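Exopolysaccharide biosynthesis protein (Pantoea stewartii subsp. stewartii DC283, PDB 6TGF) probably hydrolyses glycan chains of the exopolysaccharide biofilm, modifying it with a trimeric parallel beta-helix resembling a bacteriophage tailspike. Local coordinates at residues E415-F419 against L439-G443. Coordinates in Å, arbitrary orientation, origin at the centre of the assembly. Residues are numbered along the deposited sequence.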
ATOM      1  N   GLU B 415       3.155  -3.693 -10.804  1.00 26.13           N
ATOM      2  CA  GLU B 415       2.258  -3.578  -9.623  1.00 25.82           C
ATOM      3  C   GLU B 415       1.069  -2.675  -9.978  1.00 25.36           C
ATOM      4  O   GLU B 415       1.234  -1.440  -9.947  1.00 25.29           O
ATOM      5  CB  GLU B 415       3.033  -3.058  -8.410  1.00 25.98           C
ATOM      6  CG  GLU B 415       2.196  -2.994  -7.144  1.00 26.10           C
ATOM      7  CD  GLU B 415       2.984  -2.739  -5.871  1.00 26.35           C
ATOM      8  OE1 GLU B 415       2.449  -3.025  -4.788  1.00 26.51           O
ATOM      9  OE2 GLU B 415       4.128  -2.248  -5.967  1.00 26.63           O
ATOM     10  N   LEU B 416      -0.073  -3.282 -10.312  1.00 24.91           N
ATOM     11  CA  LEU B 416      -1.359  -2.584 -10.583  1.00 24.69           C
ATOM     12  C   LEU B 416      -2.211  -2.640  -9.313  1.00 24.63           C
ATOM     13  O   LEU B 416      -2.446  -3.758  -8.819  1.00 24.61           O
ATOM     14  CB  LEU B 416      -2.080  -3.265 -11.749  1.00 24.61           C
ATOM     15  CG  LEU B 416      -1.230  -3.565 -12.983  1.00 24.61           C
ATOM     16  CD1 LEU B 416      -2.017  -4.404 -13.975  1.00 24.75           C
ATOM     17  CD2 LEU B 416      -0.736  -2.283 -13.638  1.00 24.55           C
ATOM     18  N   SER B 417      -2.655  -1.488  -8.804  1.00 24.66           N
ATOM     19  CA  SER B 417      -3.403  -1.383  -7.523  1.00 24.86           C
ATOM     20  C   SER B 417      -4.516  -0.330  -7.612  1.00 25.13           C
ATOM     21  O   SER B 417      -4.325   0.682  -8.315  1.00 25.03           O
ATOM     22  CB  SER B 417      -2.461  -1.092  -6.383  1.00 24.78           C
ATOM     23  OG  SER B 417      -1.742   0.110  -6.613  1.00 24.72           O
ATOM     24  N   ASN B 418      -5.633  -0.583  -6.919  1.00 25.54           N
ATOM     25  CA  ASN B 418      -6.749   0.377  -6.702  1.00 26.02           C
ATOM     26  C   ASN B 418      -7.240   0.903  -8.055  1.00 26.35           C
ATOM     27  O   ASN B 418      -7.232   2.132  -8.248  1.00 26.40           O
ATOM     28  CB  ASN B 418      -6.328   1.515  -5.767  1.00 26.11           C
ATOM     29  CG  ASN B 418      -5.831   1.019  -4.425  1.00 26.16           C
ATOM     30  OD1 ASN B 418      -6.489   0.208  -3.777  1.00 26.33           O
ATOM     31  ND2 ASN B 418      -4.677   1.502  -3.999  1.00 26.12           N
ATOM     32  N   PHE B 419      -7.653   0.006  -8.955  1.00 26.80           N
ATOM     33  CA  PHE B 419      -8.105   0.348 -10.328  1.00 27.29           C
ATOM     34  C   PHE B 419      -9.539  -0.145 -10.554  1.00 28.12           C
ATOM     35  O   PHE B 419     -10.013  -1.028  -9.816  1.00 28.16           O
ATOM     36  CB  PHE B 419      -7.139  -0.205 -11.380  1.00 27.01           C
ATOM     37  CG  PHE B 419      -6.973  -1.704 -11.407  1.00 26.82           C
ATOM     38  CD1 PHE B 419      -5.982  -2.322 -10.662  1.00 26.67           C
ATOM     39  CD2 PHE B 419      -7.784  -2.498 -12.204  1.00 26.90           C
ATOM     40  CE1 PHE B 419      -5.822  -3.699 -10.695  1.00 26.62           C
ATOM     41  CE2 PHE B 419      -7.620  -3.875 -12.237  1.00 26.83           C
ATOM     42  CZ  PHE B 419      -6.638  -4.474 -11.484  1.00 26.68           C
ATOM     43  N   LEU B 439       2.285  -7.965  -9.156  1.00 25.88           N
ATOM     44  CA  LEU B 439       1.205  -7.908  -8.131  1.00 25.55           C
ATOM     45  C   LEU B 439      -0.029  -7.170  -8.670  1.00 25.44           C
ATOM     46  O   LEU B 439       0.137  -6.165  -9.390  1.00 25.42           O
ATOM     47  CB  LEU B 439       1.729  -7.199  -6.876  1.00 25.41           C
ATOM     48  CG  LEU B 439       2.883  -7.890  -6.149  1.00 25.39           C
ATOM     49  CD1 LEU B 439       4.226  -7.346  -6.615  1.00 25.45           C
ATOM     50  CD2 LEU B 439       2.748  -7.729  -4.643  1.00 25.41           C
ATOM     51  N   ILE B 440      -1.220  -7.657  -8.302  1.00 25.37           N
ATOM     52  CA  ILE B 440      -2.531  -6.953  -8.444  1.00 25.37           C
ATOM     53  C   ILE B 440      -3.142  -6.818  -7.044  1.00 25.60           C
ATOM     54  O   ILE B 440      -3.260  -7.850  -6.354  1.00 25.64           O
ATOM     55  CB  ILE B 440      -3.464  -7.708  -9.413  1.00 25.29           C
ATOM     56  CG1 ILE B 440      -2.989  -7.578 -10.862  1.00 25.27           C
ATOM     57  CG2 ILE B 440      -4.907  -7.246  -9.249  1.00 25.36           C
ATOM     58  CD1 ILE B 440      -3.677  -8.514 -11.833  1.00 25.32           C
ATOM     59  N   HIS B 441      -3.509  -5.599  -6.641  1.00 25.87           N
ATOM     60  CA  HIS B 441      -4.109  -5.291  -5.315  1.00 26.19           C
ATOM     61  C   HIS B 441      -5.385  -4.461  -5.492  1.00 26.57           C
ATOM     62  O   HIS B 441      -5.276  -3.289  -5.897  1.00 26.53           O
ATOM     63  CB  HIS B 441      -3.097  -4.574  -4.412  1.00 26.26           C
ATOM     64  CG  HIS B 441      -3.651  -4.207  -3.075  1.00 26.44           C
ATOM     65  ND1 HIS B 441      -3.668  -5.093  -2.014  1.00 26.58           N
ATOM     66  CD2 HIS B 441      -4.221  -3.068  -2.627  1.00 26.60           C
ATOM     67  CE1 HIS B 441      -4.215  -4.510  -0.966  1.00 26.76           C
ATOM     68  NE2 HIS B 441      -4.563  -3.268  -1.317  1.00 26.79           N
ATOM     69  N   ASN B 442      -6.543  -5.052  -5.184  1.00 27.06           N
ATOM     70  CA  ASN B 442      -7.841  -4.343  -5.028  1.00 27.59           C
ATOM     71  C   ASN B 442      -8.221  -3.683  -6.359  1.00 27.88           C
ATOM     72  O   ASN B 442      -8.144  -2.443  -6.447  1.00 28.03           O
ATOM     73  CB  ASN B 442      -7.779  -3.337  -3.874  1.00 27.81           C
ATOM     74  CG  ASN B 442      -9.137  -2.808  -3.465  1.00 28.15           C
ATOM     75  OD1 ASN B 442     -10.162  -3.213  -4.010  1.00 28.44           O
ATOM     76  ND2 ASN B 442      -9.155  -1.903  -2.499  1.00 28.35           N
ATOM     77  N   GLY B 443      -8.619  -4.490  -7.347  1.00 28.20           N
ATOM     78  CA  GLY B 443      -8.995  -4.032  -8.699  1.00 28.54           C
ATOM     79  C   GLY B 443     -10.335  -4.595  -9.137  1.00 29.02           C
ATOM     80  O   GLY B 443     -10.619  -5.764  -8.815  1.00 29.03           O
TER
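Leu439 opens the pairing by offering its carbonyl to the strand 415-417: its O accepts a hydrogen bond from Leu416 N at 3.0 Å, and Glu415 CA lies 3.4 Å from the same oxygen. Its apolar side chain suits burial at the subunit interface, against His441 of the third subunit and the Glu415 methylenes, whose CG comes 4.2 Å from Leu439 CB, while the Glu415 carboxylate binds His441 and Asn442 of the third subunit. Ile440 turns to the other face, where the apolar interior of the coil takes it: its CG2 touches Phe419 CE1 at 3.9 Å, and its CG1 stands 4.5 Å from Leu416 CB. His441 continues the ladder, its N donating to Leu416 O (3.0 Å) and its O accepting from Asn418 N (2.9 Å). In-register parallel pairing, with axes 4.8 Å apart and inclined by 8°, marks two successive rungs of a right-handed parallel beta-helix, the tailspike-like fold of this enzyme. The His441 ring points from the coil into the trimer interface, where NE2 bonds to Glu415 of the second subunit. At Asn442 the chain turns a corner, in step with Asn418 on the rung before; both have positive phi and psi (62/72° and 54/57°), a left-handed conformation that asparagine tolerates better than most residues. Asn442 ND2 bonds to Glu415 of the second subunit; Asn418 gives ND2 to Asp384 of its own chain and takes Lys382 of the second subunit on OD1. Beyond the corner comes Gly443, whose CA sits 3.6 Å from the centroid of the Phe419 ring in a CH-pi contact; a CB here would clash with Phe419 CZ, so glycine alone lets the ring lie flat over the backbone.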